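PDB 6UI5: 2-polyprenyl-6-methoxyphenol hydroxylase-like FAD-dependent oxidoreductase from Streptomyces sp. NRRL 11266, which binds FAD and is an FAD-dependent oxidoreductase with a Rossmann-type dinucleotide-binding domain and a thioredoxin-like C-terminal domain. Local coordinates for residues M44-G49 against H93-S98; V73-L78 against I342-A347; L80-V85 against F374-V379; V184-E189 against K254-H259. All blocks are in the same frame, centred on the assembly; numbering follows the deposited sequence.

Contact 1. Residues M44-G49 against H93-S98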
loop_
_atom_site.group_PDB
_atom_site.type_symbol
_atom_site.label_atom_id
_atom_site.label_comp_id
_atom_site.label_asym_id
_atom_site.label_seq_id
_atom_site.Cartn_x
_atom_site.Cartn_y
_atom_site.Cartn_z
ATOM N N MET A 44 6.141 3.292 27.020
ATOM C CA MET A 44 6.560 2.066 27.677
ATOM C C MET A 44 7.556 1.252 26.863
ATOM O O MET A 44 7.954 0.168 27.299
ATOM C CB MET A 44 5.343 1.199 27.995
ATOM C CG MET A 44 4.348 1.861 28.931
ATOM S SD MET A 44 3.231 0.633 29.643
ATOM C CE MET A 44 2.965 -0.411 28.194
ATOM N N ALA A 45 7.987 1.743 25.708
ATOM C CA ALA A 45 8.700 0.904 24.758
ATOM C C ALA A 45 9.804 1.701 24.086
ATOM O O ALA A 45 9.753 2.927 23.969
ATOM C CB ALA A 45 7.764 0.331 23.682
ATOM N N ILE A 46 10.799 0.961 23.628
ATOM C CA ILE A 46 11.956 1.487 22.920
ATOM C C ILE A 46 12.224 0.492 21.812
ATOM O O ILE A 46 12.362 -0.708 22.091
ATOM C CB ILE A 46 13.176 1.608 23.844
ATOM C CG1 ILE A 46 12.923 2.652 24.924
ATOM C CG2 ILE A 46 14.421 1.898 23.055
ATOM C CD1 ILE A 46 13.374 4.022 24.558
ATOM N N ASN A 47 12.248 0.958 20.563
ATOM C CA ASN A 47 12.418 0.020 19.450
ATOM C C ASN A 47 13.899 -0.202 19.123
ATOM O O ASN A 47 14.799 0.399 19.727
ATOM C CB ASN A 47 11.652 0.493 18.217
ATOM C CG ASN A 47 12.182 1.798 17.651
ATOM O OD1 ASN A 47 13.346 2.195 17.875
ATOM N ND2 ASN A 47 11.325 2.481 16.899
ATOM N N ALA A 48 14.158 -1.062 18.122
ATOM C CA ALA A 48 15.535 -1.493 17.853
ATOM C C ALA A 48 16.420 -0.347 17.367
ATOM O O ALA A 48 17.596 -0.264 17.737
ATOM C CB ALA A 48 15.544 -2.626 16.844
ATOM N N GLY A 49 15.876 0.557 16.551
ATOM C CA GLY A 49 16.683 1.672 16.077
ATOM C C GLY A 49 17.061 2.637 17.187
ATOM O O GLY A 49 18.169 3.195 17.193
ATOM N N HIS A 93 12.393 -3.471 23.404
ATOM C CA HIS A 93 12.457 -3.665 24.845
ATOM C C HIS A 93 11.478 -2.732 25.566
ATOM O O HIS A 93 11.254 -1.591 25.147
ATOM C CB HIS A 93 13.876 -3.437 25.362
ATOM C CG HIS A 93 14.816 -4.572 25.093
ATOM N ND1 HIS A 93 15.170 -4.962 23.820
ATOM C CD2 HIS A 93 15.509 -5.374 25.939
ATOM C CE1 HIS A 93 16.027 -5.966 23.892
ATOM N NE2 HIS A 93 16.245 -6.236 25.167
ATOM N N MET A 94 10.904 -3.216 26.666
ATOM C CA MET A 94 9.857 -2.477 27.377
ATOM C C MET A 94 10.523 -1.608 28.436
ATOM O O MET A 94 10.630 -1.961 29.610
ATOM C CB MET A 94 8.841 -3.441 27.967
ATOM C CG MET A 94 8.173 -4.327 26.908
ATOM S SD MET A 94 6.776 -3.631 26.002
ATOM C CE MET A 94 7.544 -3.067 24.501
ATOM N N VAL A 95 11.011 -0.457 27.988
ATOM C CA VAL A 95 11.693 0.506 28.833
ATOM C C VAL A 95 10.749 1.674 29.042
ATOM O O VAL A 95 10.061 2.104 28.112
ATOM C CB VAL A 95 13.024 0.989 28.231
ATOM C CG1 VAL A 95 13.748 1.852 29.243
ATOM C CG2 VAL A 95 13.897 -0.203 27.810
ATOM N N LEU A 96 10.701 2.174 30.260
ATOM C CA LEU A 96 9.756 3.212 30.599
ATOM C C LEU A 96 10.390 4.562 30.309
ATOM O O LEU A 96 11.536 4.813 30.702
ATOM C CB LEU A 96 9.333 3.089 32.060
ATOM C CG LEU A 96 8.829 1.667 32.380
ATOM C CD1 LEU A 96 9.953 0.643 32.735
ATOM C CD2 LEU A 96 7.716 1.655 33.435
ATOM N N GLN A 97 9.661 5.404 29.578
ATOM C CA GLN A 97 10.134 6.732 29.214
ATOM C C GLN A 97 10.811 7.463 30.371
ATOM O O GLN A 97 11.887 8.036 30.186
ATOM C CB GLN A 97 8.982 7.568 28.664
ATOM C CG GLN A 97 9.435 8.861 28.008
ATOM C CD GLN A 97 8.300 9.615 27.358
ATOM O OE1 GLN A 97 7.249 9.039 27.056
ATOM N NE2 GLN A 97 8.492 10.926 27.167
ATOM N N SER A 98 10.224 7.446 31.571
ATOM C CA SER A 98 10.855 8.199 32.641
ATOM C C SER A 98 12.196 7.591 33.023
ATOM O O SER A 98 13.103 8.319 33.456
ATOM C CB SER A 98 9.935 8.287 33.864
ATOM O OG SER A 98 9.760 7.017 34.467
HETATM O O HOH W 1 9.643 4.326 26.825
#
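I46 has CG1 beside the backbone N and anti to the carbonyl carbon (chi1 -66°). This torsion lets I46 CG1 cross V95 obliquely and rest on V95 CB at 3.7 Å. V95 has CG1 anti to its own N (chi1 -173°), so CG2, beside that N, is the branch nearer I46 CG1. M94 starts with CG anti to its carbonyl carbon and then bends at chi2 (-83°) and chi3. The bends bring its tip back, so that M94 CE packs against A45 CB at 3.5 Å.

The backbones hold these groups in place. I46 N donates to H93 O at 3.0 Å, and H93 N returns a bond to I46 O at 3.1 Å. In both, the donor lies nearly along the C=O axis. This is a single antiparallel hydrogen-bonded bridge. M94 is the centre of an inverse gamma turn, and no further bridge follows. M44 O comes to 3.3 Å from M94 CA in a CA-H...O contact. A water lies 2.6 Å from V95 O and 3.2 Å from A45 O, placed to bridge the two carbonyls.

N47 is the N-cap of helix 48-55, and its OD1 caps T50 N. L96 is the N-cap of helix 97-110. Q97 touches FAD, and its OE1 accepts from A43 N. The contact is an isolated antiparallel bridge between two loops that each run into a helix, at the FAD pocket, to which it contributes Q97.

Contact 2. Residues V73-L78 against I342-A347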
loop_
_atom_site.group_PDB
_atom_site.type_symbol
_atom_site.label_atom_id
_atom_site.label_comp_id
_atom_site.label_asym_id
_atom_site.label_seq_id
_atom_site.Cartn_x
_atom_site.Cartn_y
_atom_site.Cartn_z
ATOM N N VAL A 73 6.918 -7.199 15.378
ATOM C CA VAL A 73 6.812 -5.841 14.869
ATOM C C VAL A 73 5.519 -5.775 14.079
ATOM O O VAL A 73 5.368 -6.486 13.076
ATOM C CB VAL A 73 8.011 -5.478 13.977
ATOM C CG1 VAL A 73 7.734 -4.190 13.258
ATOM C CG2 VAL A 73 9.328 -5.406 14.794
ATOM N N ARG A 74 4.588 -4.928 14.510
ATOM C CA ARG A 74 3.261 -4.891 13.920
ATOM C C ARG A 74 3.110 -3.678 13.005
ATOM O O ARG A 74 3.815 -2.684 13.148
ATOM C CB ARG A 74 2.176 -4.887 15.011
ATOM C CG ARG A 74 2.268 -6.080 15.974
ATOM C CD ARG A 74 0.912 -6.740 16.283
ATOM N NE ARG A 74 1.061 -8.149 16.680
ATOM C CZ ARG A 74 0.729 -9.198 15.918
ATOM N NH1 ARG A 74 0.200 -9.016 14.710
ATOM N NH2 ARG A 74 0.915 -10.439 16.369
ATOM N N PHE A 75 2.210 -3.782 12.035
ATOM C CA PHE A 75 1.762 -2.654 11.218
ATOM C C PHE A 75 0.266 -2.544 11.446
ATOM O O PHE A 75 -0.492 -3.445 11.064
ATOM C CB PHE A 75 2.076 -2.862 9.730
ATOM C CG PHE A 75 1.957 -1.599 8.884
ATOM C CD1 PHE A 75 2.921 -0.581 8.977
ATOM C CD2 PHE A 75 0.924 -1.449 7.973
ATOM C CE1 PHE A 75 2.832 0.581 8.195
ATOM C CE2 PHE A 75 0.816 -0.290 7.179
ATOM C CZ PHE A 75 1.775 0.724 7.291
ATOM N N ALA A 76 -0.166 -1.447 12.053
ATOM C CA ALA A 76 -1.461 -1.489 12.716
ATOM C C ALA A 76 -1.471 -2.744 13.579
ATOM O O ALA A 76 -0.676 -2.858 14.518
ATOM C CB ALA A 76 -2.618 -1.484 11.704
ATOM N N ASP A 77 -2.309 -3.719 13.225
ATOM C CA ASP A 77 -2.413 -4.968 13.971
ATOM C C ASP A 77 -2.002 -6.170 13.136
ATOM O O ASP A 77 -2.291 -7.309 13.523
ATOM C CB ASP A 77 -3.837 -5.155 14.509
ATOM C CG ASP A 77 -4.860 -5.289 13.403
ATOM O OD1 ASP A 77 -5.240 -4.253 12.817
ATOM O OD2 ASP A 77 -5.282 -6.430 13.118
ATOM N N LEU A 78 -1.344 -5.946 12.003
ATOM C CA LEU A 78 -0.790 -7.022 11.194
ATOM C C LEU A 78 0.662 -7.282 11.586
ATOM O O LEU A 78 1.330 -6.435 12.180
ATOM C CB LEU A 78 -0.852 -6.677 9.707
ATOM C CG LEU A 78 -2.234 -6.323 9.175
ATOM C CD1 LEU A 78 -2.211 -6.185 7.646
ATOM C CD2 LEU A 78 -3.257 -7.360 9.629
ATOM N N ILE A 342 2.561 6.059 9.883
ATOM C CA ILE A 342 1.583 6.106 10.979
ATOM C C ILE A 342 0.192 6.328 10.407
ATOM O O ILE A 342 -0.734 5.549 10.655
ATOM C CB ILE A 342 1.935 7.192 12.013
ATOM C CG1 ILE A 342 3.306 6.955 12.667
ATOM C CG2 ILE A 342 0.820 7.315 13.085
ATOM C CD1 ILE A 342 3.381 5.751 13.508
ATOM N N GLN A 343 0.035 7.377 9.596
ATOM C CA GLN A 343 -1.269 7.634 8.991
ATOM C C GLN A 343 -1.743 6.411 8.209
ATOM O O GLN A 343 -2.931 6.047 8.260
ATOM C CB GLN A 343 -1.189 8.867 8.086
ATOM C CG GLN A 343 -1.074 10.203 8.809
ATOM C CD GLN A 343 -2.268 10.517 9.717
ATOM O OE1 GLN A 343 -2.465 9.899 10.775
ATOM N NE2 GLN A 343 -3.083 11.480 9.285
ATOM N N ALA A 344 -0.807 5.732 7.515
ATOM C CA ALA A 344 -1.166 4.523 6.781
ATOM C C ALA A 344 -1.627 3.431 7.729
ATOM O O ALA A 344 -2.598 2.732 7.441
ATOM C CB ALA A 344 0.010 4.015 5.931
ATOM N N GLN A 345 -0.952 3.270 8.866
ATOM C CA GLN A 345 -1.453 2.337 9.874
ATOM C C GLN A 345 -2.858 2.719 10.328
ATOM O O GLN A 345 -3.723 1.846 10.463
ATOM C CB GLN A 345 -0.494 2.257 11.071
ATOM C CG GLN A 345 0.758 1.392 10.788
ATOM C CD GLN A 345 1.690 1.277 11.995
ATOM O OE1 GLN A 345 1.317 0.697 13.027
ATOM N NE2 GLN A 345 2.905 1.851 11.880
ATOM N N LEU A 346 -3.125 4.015 10.540
ATOM C CA LEU A 346 -4.465 4.386 11.010
ATOM C C LEU A 346 -5.534 4.009 9.985
ATOM O O LEU A 346 -6.660 3.654 10.361
ATOM C CB LEU A 346 -4.542 5.881 11.329
ATOM C CG LEU A 346 -3.898 6.348 12.638
ATOM C CD1 LEU A 346 -4.217 7.814 12.909
ATOM C CD2 LEU A 346 -4.336 5.474 13.806
ATOM N N ALA A 347 -5.190 4.031 8.691
ATOM C CA ALA A 347 -6.213 3.800 7.673
ATOM C C ALA A 347 -6.614 2.342 7.568
ATOM O O ALA A 347 -7.491 2.028 6.761
ATOM C CB ALA A 347 -5.740 4.302 6.310
#
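Q345 leaves helix 325-346 with CB about 3.8 Å from A76 N. CG lies anti to its carbonyl carbon (chi1 -77°), and this sets it over the F75 ring. Q345 CG is 3.5 Å from the centroid of the F75 ring and only 15° off the ring normal. It is a CH-pi contact over the face. F75 meets it with CG anti to its own N, and F75 CZ also reaches A344 CB at 4.0 Å. Beyond CG the glutamine runs extended. Q345 CD passes 3.8 Å from F75 CD1, with the amide plane tilted 33° from the ring.

At the tip the two amide atoms part. Q345 OE1 accepts from A76 N at 2.8 Å. The donor sits above the carbonyl plane. Q345 NE2 lies 3.8 Å from F75 CD1 and donates to N293 OD1 and N341 OD1.

A76 is the second residue of a type II' turn from F75 to L78. The turn's own bonds pair F75 with L78, so they do not use A76 N. M361 of the second subunit packs on F75 and A344. One glutamine therefore serves two chemistries: its methylene covers an aromatic face, while its amide satisfies a buried turn N-H. Partners on both OE1 and NE2 fix the rotation of the amide.

Contact 3. Residues L80-V85 against F374-V379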
loop_
_atom_site.group_PDB
_atom_site.type_symbol
_atom_site.label_atom_id
_atom_site.label_comp_id
_atom_site.label_asym_id
_atom_site.label_seq_id
_atom_site.Cartn_x
_atom_site.Cartn_y
_atom_site.Cartn_z
ATOM N N LEU A 80 4.632 -7.950 10.723
ATOM C CA LEU A 80 5.676 -7.648 9.747
ATOM C C LEU A 80 6.818 -8.651 9.874
ATOM O O LEU A 80 7.344 -8.864 10.973
ATOM C CB LEU A 80 6.217 -6.231 9.923
ATOM C CG LEU A 80 5.251 -5.090 9.668
ATOM C CD1 LEU A 80 5.904 -3.786 10.082
ATOM C CD2 LEU A 80 4.919 -5.063 8.210
ATOM N N ALA A 81 7.201 -9.259 8.741
ATOM C CA ALA A 81 8.307 -10.223 8.680
ATOM C C ALA A 81 9.629 -9.519 9.000
ATOM O O ALA A 81 10.431 -9.183 8.126
ATOM C CB ALA A 81 8.359 -10.895 7.307
ATOM N N PHE A 82 9.857 -9.285 10.291
ATOM C CA PHE A 82 11.061 -8.569 10.688
ATOM C C PHE A 82 12.317 -9.412 10.498
ATOM O O PHE A 82 13.408 -8.850 10.364
ATOM C CB PHE A 82 10.929 -8.101 12.144
ATOM C CG PHE A 82 12.101 -7.273 12.641
ATOM C CD1 PHE A 82 12.274 -5.956 12.226
ATOM C CD2 PHE A 82 13.024 -7.812 13.529
ATOM C CE1 PHE A 82 13.357 -5.193 12.697
ATOM C CE2 PHE A 82 14.102 -7.050 14.005
ATOM C CZ PHE A 82 14.266 -5.748 13.590
ATOM N N GLU A 83 12.183 -10.742 10.474
ATOM C CA GLU A 83 13.306 -11.644 10.223
ATOM C C GLU A 83 13.949 -11.432 8.852
ATOM O O GLU A 83 15.044 -11.952 8.613
ATOM C CB GLU A 83 12.837 -13.101 10.358
ATOM C CG GLU A 83 11.758 -13.527 9.349
ATOM C CD GLU A 83 10.332 -13.293 9.848
ATOM O OE1 GLU A 83 10.155 -12.743 10.963
ATOM O OE2 GLU A 83 9.382 -13.660 9.118
ATOM N N LYS A 84 13.298 -10.703 7.950
ATOM C CA LYS A 84 13.845 -10.402 6.634
ATOM C C LYS A 84 14.720 -9.151 6.635
ATOM O O LYS A 84 15.332 -8.831 5.617
ATOM C CB LYS A 84 12.703 -10.252 5.611
ATOM C CG LYS A 84 11.735 -11.447 5.552
ATOM C CD LYS A 84 11.872 -12.272 4.270
ATOM C CE LYS A 84 13.157 -13.117 4.232
ATOM N NZ LYS A 84 13.412 -13.711 2.871
ATOM N N VAL A 85 14.804 -8.442 7.746
ATOM C CA VAL A 85 15.637 -7.247 7.826
ATOM C C VAL A 85 17.093 -7.675 7.971
ATOM O O VAL A 85 17.401 -8.668 8.636
ATOM C CB VAL A 85 15.170 -6.345 8.990
ATOM C CG1 VAL A 85 16.089 -5.140 9.182
ATOM C CG2 VAL A 85 13.745 -5.877 8.739
ATOM N N PHE A 374 10.995 -2.873 3.988
ATOM C CA PHE A 374 10.942 -1.417 3.983
ATOM C C PHE A 374 10.174 -0.886 5.187
ATOM O O PHE A 374 10.686 -0.034 5.926
ATOM C CB PHE A 374 10.311 -0.917 2.693
ATOM C CG PHE A 374 9.930 0.537 2.732
ATOM C CD1 PHE A 374 10.893 1.520 2.583
ATOM C CD2 PHE A 374 8.604 0.917 2.860
ATOM C CE1 PHE A 374 10.551 2.849 2.595
ATOM C CE2 PHE A 374 8.250 2.248 2.861
ATOM C CZ PHE A 374 9.229 3.218 2.726
ATOM N N LEU A 375 8.953 -1.409 5.411
ATOM C CA LEU A 375 8.110 -0.965 6.532
ATOM C C LEU A 375 8.714 -1.329 7.881
ATOM O O LEU A 375 8.769 -0.485 8.777
ATOM C CB LEU A 375 6.712 -1.560 6.418
ATOM C CG LEU A 375 5.864 -1.056 5.249
ATOM C CD1 LEU A 375 4.530 -1.790 5.210
ATOM C CD2 LEU A 375 5.650 0.457 5.332
ATOM N N ALA A 376 9.199 -2.566 8.033
ATOM C CA ALA A 376 9.822 -2.980 9.290
ATOM C C ALA A 376 11.023 -2.113 9.637
ATOM O O ALA A 376 11.285 -1.836 10.815
ATOM C CB ALA A 376 10.252 -4.446 9.226
ATOM N N GLU A 377 11.785 -1.708 8.635
ATOM C CA GLU A 377 12.935 -0.852 8.896
ATOM C C GLU A 377 12.496 0.496 9.427
ATOM O O GLU A 377 13.112 1.037 10.359
ATOM C CB GLU A 377 13.744 -0.647 7.618
ATOM C CG GLU A 377 14.532 -1.860 7.205
ATOM C CD GLU A 377 15.534 -1.510 6.132
ATOM O OE1 GLU A 377 16.601 -2.161 6.123
ATOM O OE2 GLU A 377 15.269 -0.571 5.316
ATOM N N ILE A 378 11.455 1.063 8.824
ATOM C CA ILE A 378 11.042 2.416 9.163
ATOM C C ILE A 378 10.355 2.452 10.533
ATOM O O ILE A 378 10.764 3.204 11.421
ATOM C CB ILE A 378 10.168 2.953 8.025
ATOM C CG1 ILE A 378 11.100 3.454 6.952
ATOM C CG2 ILE A 378 9.235 4.058 8.474
ATOM C CD1 ILE A 378 10.404 3.752 5.724
ATOM N N VAL A 379 9.366 1.580 10.758
ATOM C CA VAL A 379 8.679 1.581 12.046
ATOM C C VAL A 379 9.599 1.171 13.180
ATOM O O VAL A 379 9.279 1.455 14.333
ATOM C CB VAL A 379 7.403 0.688 12.060
ATOM C CG1 VAL A 379 6.602 0.896 10.793
ATOM C CG2 VAL A 379 7.729 -0.785 12.244
#
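A376 presses its CB against the edge of the F82 ring, in the ring plane, with F82 CD1 at 3.9 Å. F82 is turned this way by CG standing anti to its backbone N (chi1 -177°). The same methyl meets V85 CG2 at 3.8 Å. V85 is also a neighbour of F82, since V85 CB lies over one face of that ring, offset toward the rim. A376 CB thus points into the angle between the ring edge and the valine branch.

L80 approaches from another direction. Its CG is beside the backbone N, and chi2 is near 180° (172°). This carries CD1 along the helix surface, 4.1 Å from A376 N. L80 CD1 also touches V379 CG2 at 4.1 Å, one turn further on. The other branch, L80 CD2, lies 4.3 Å from L375 CB. V85 CG1 meets the aliphatic part of E377, 4.1 Å from E377 CG. The carboxylate of E377 goes on to salt bridges with R405 and R401. The segments meet by van der Waals packing, largely between apolar side chains.

The inverse gamma turn at A81 and the 3-10 segment 82-84 shape the loop that presents F82 and V85. This loop follows strand 78-80, and L80 also packs on V73 and F75 of strand 69-75. Helix 369-379 lies between this loop and helix 325-346, where V379 and I378 touch N341.

Contact 4. Residues V184-E189 against K254-H259; sequences VAINRE and KATEAH
H259 brings its ring obliquely against the end of strand 176-185. CG stands beside its backbone N (chi1 -50°), and H259 NE2 lies 3.3 Å from A185 CB. N187 and K254 are at the other end of the contact. Their side chains run side by side and point the same way, each with CG anti to its backbone N. The lysine chain bends at chi3 (65°), so K254 NZ comes alongside N187 ND2 at 3.7 Å. I186 also has CG1 anti to N, and its side chain lies near A255. T256 points toward the other chain and rests its CB on A185 O at 3.3 Å.

Backbone bonds pair A185 with E257. A185 N donates to E257 O at 2.6 Å, in the carbonyl plane. E257 N donates back to A185 O at 3.3 Å, and this bond is nearly straight (170°). T256 N makes a weak third bond to the same A185 O. V184 and A258 form the next, non-hydrogen-bonded pair, and both touch L238 of helix 238-249. T256 and E257 both face A185, a classic beta bulge in the antiparallel pairing of strands 176-185 and 257-271.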
loop_
_atom_site.group_PDB
_atom_site.type_symbol
_atom_site.label_atom_id
_atom_site.label_comp_id
_atom_site.label_asym_id
_atom_site.label_seq_id
_atom_site.Cartn_x
_atom_site.Cartn_y
_atom_site.Cartn_z
ATOM N N VAL A 184 -2.883 5.320 37.027
ATOM C CA VAL A 184 -3.768 5.207 38.176
ATOM C C VAL A 184 -3.100 4.331 39.225
ATOM O O VAL A 184 -2.340 3.417 38.907
ATOM C CB VAL A 184 -5.145 4.632 37.769
ATOM C CG1 VAL A 184 -5.754 5.451 36.651
ATOM C CG2 VAL A 184 -5.008 3.157 37.377
ATOM N N ALA A 185 -3.365 4.615 40.494
ATOM C CA ALA A 185 -3.176 3.591 41.503
ATOM C C ALA A 185 -4.456 2.791 41.630
ATOM O O ALA A 185 -5.562 3.323 41.537
ATOM C CB ALA A 185 -2.781 4.160 42.858
ATOM N N ILE A 186 -4.287 1.492 41.815
ATOM C CA ILE A 186 -5.373 0.546 41.650
ATOM C C ILE A 186 -4.775 -0.804 41.992
ATOM O O ILE A 186 -3.622 -1.088 41.644
ATOM C CB ILE A 186 -5.961 0.613 40.220
ATOM C CG1 ILE A 186 -7.344 -0.011 40.175
ATOM C CG2 ILE A 186 -5.061 -0.058 39.209
ATOM C CD1 ILE A 186 -8.170 0.497 41.262
ATOM N N ASN A 187 -5.516 -1.613 42.742
ATOM C CA ASN A 187 -5.097 -2.975 43.029
ATOM C C ASN A 187 -4.680 -3.641 41.717
ATOM O O ASN A 187 -4.991 -3.129 40.637
ATOM C CB ASN A 187 -6.251 -3.701 43.736
ATOM C CG ASN A 187 -5.831 -4.997 44.385
ATOM O OD1 ASN A 187 -4.661 -5.372 44.366
ATOM N ND2 ASN A 187 -6.796 -5.690 44.979
ATOM N N ARG A 188 -3.969 -4.764 41.759
ATOM C CA ARG A 188 -3.675 -5.484 40.524
ATOM C C ARG A 188 -4.419 -6.810 40.461
ATOM O O ARG A 188 -5.276 -6.997 39.590
ATOM C CB ARG A 188 -2.163 -5.702 40.352
ATOM C CG ARG A 188 -1.779 -6.492 39.096
ATOM C CD ARG A 188 -0.380 -6.117 38.605
ATOM N NE ARG A 188 0.348 -7.247 38.025
ATOM C CZ ARG A 188 1.550 -7.655 38.428
ATOM N NH1 ARG A 188 2.128 -8.698 37.839
ATOM N NH2 ARG A 188 2.182 -7.021 39.409
ATOM N N GLU A 189 -4.121 -7.729 41.383
ATOM C CA GLU A 189 -4.708 -9.063 41.385
ATOM C C GLU A 189 -6.223 -8.993 41.282
ATOM O O GLU A 189 -6.911 -8.629 42.244
ATOM C CB GLU A 189 -4.288 -9.843 42.637
ATOM C CG GLU A 189 -2.972 -10.615 42.493
ATOM C CD GLU A 189 -3.160 -12.041 41.988
ATOM O OE1 GLU A 189 -2.530 -12.960 42.553
ATOM O OE2 GLU A 189 -3.935 -12.244 41.030
ATOM N N LYS A 254 -11.865 -0.389 39.243
ATOM C CA LYS A 254 -12.159 -0.200 40.664
ATOM C C LYS A 254 -11.330 0.944 41.248
ATOM O O LYS A 254 -10.768 0.816 42.341
ATOM C CB LYS A 254 -11.910 -1.514 41.417
ATOM C CG LYS A 254 -12.550 -1.650 42.798
ATOM C CD LYS A 254 -12.158 -2.985 43.435
ATOM C CE LYS A 254 -10.655 -3.045 43.706
ATOM N NZ LYS A 254 -10.132 -4.434 43.858
ATOM N N ALA A 255 -11.342 2.093 40.572
ATOM C CA ALA A 255 -10.296 3.111 40.669
ATOM C C ALA A 255 -10.045 3.635 42.083
ATOM O O ALA A 255 -10.978 4.008 42.801
ATOM C CB ALA A 255 -10.670 4.268 39.758
ATOM N N THR A 256 -8.761 3.734 42.452
ATOM C CA THR A 256 -8.379 4.236 43.766
ATOM C C THR A 256 -7.903 5.691 43.730
ATOM O O THR A 256 -8.566 6.569 44.288
ATOM C CB THR A 256 -7.306 3.338 44.392
ATOM O OG1 THR A 256 -7.941 2.175 44.947
ATOM C CG2 THR A 256 -6.560 4.059 45.516
ATOM N N GLU A 257 -6.755 5.942 43.108
ATOM C CA GLU A 257 -6.157 7.271 43.086
ATOM C C GLU A 257 -5.464 7.456 41.743
ATOM O O GLU A 257 -5.049 6.486 41.101
ATOM C CB GLU A 257 -5.167 7.449 44.243
ATOM C CG GLU A 257 -5.107 8.860 44.782
ATOM C CD GLU A 257 -4.014 9.008 45.817
ATOM O OE1 GLU A 257 -3.071 8.191 45.807
ATOM O OE2 GLU A 257 -4.105 9.933 46.652
ATOM N N ALA A 258 -5.330 8.712 41.324
ATOM C CA ALA A 258 -4.688 9.049 40.054
ATOM C C ALA A 258 -3.419 9.851 40.324
ATOM O O ALA A 258 -3.482 10.941 40.915
ATOM C CB ALA A 258 -5.634 9.832 39.147
ATOM N N HIS A 259 -2.267 9.312 39.902
ATOM C CA HIS A 259 -1.010 10.039 40.075
ATOM C C HIS A 259 -0.901 11.166 39.059
ATOM O O HIS A 259 -0.507 12.290 39.390
ATOM C CB HIS A 259 0.178 9.086 39.945
ATOM C CG HIS A 259 0.051 7.855 40.781
ATOM N ND1 HIS A 259 0.278 7.858 42.141
ATOM C CD2 HIS A 259 -0.302 6.588 40.460
ATOM C CE1 HIS A 259 0.079 6.643 42.620
ATOM N NE2 HIS A 259 -0.271 5.853 41.620
#

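In the fold
Contacts 1, 2 and 3 cross along the chain: their first segments lie between residues 44 and 85, but the partners of contacts 2 and 3 come from helices 325-346 and 369-379. Contacts 2 and 3 are neighbours, with centres about 13 Å apart. They share the 69-75/78-80 strand pair, and V73 CG1 packs on V379 CG2. The centre of contact 1 is about 18 Å from each of theirs. Contact 4 falls between the segments of contact 2 in the chain, but their centres are about 31 Å apart; it lies in the six-stranded antiparallel sheet. Contact 3 touches both contact 1, at the FAD site, and contact 2, and contacts 2 and 3 face the second subunit.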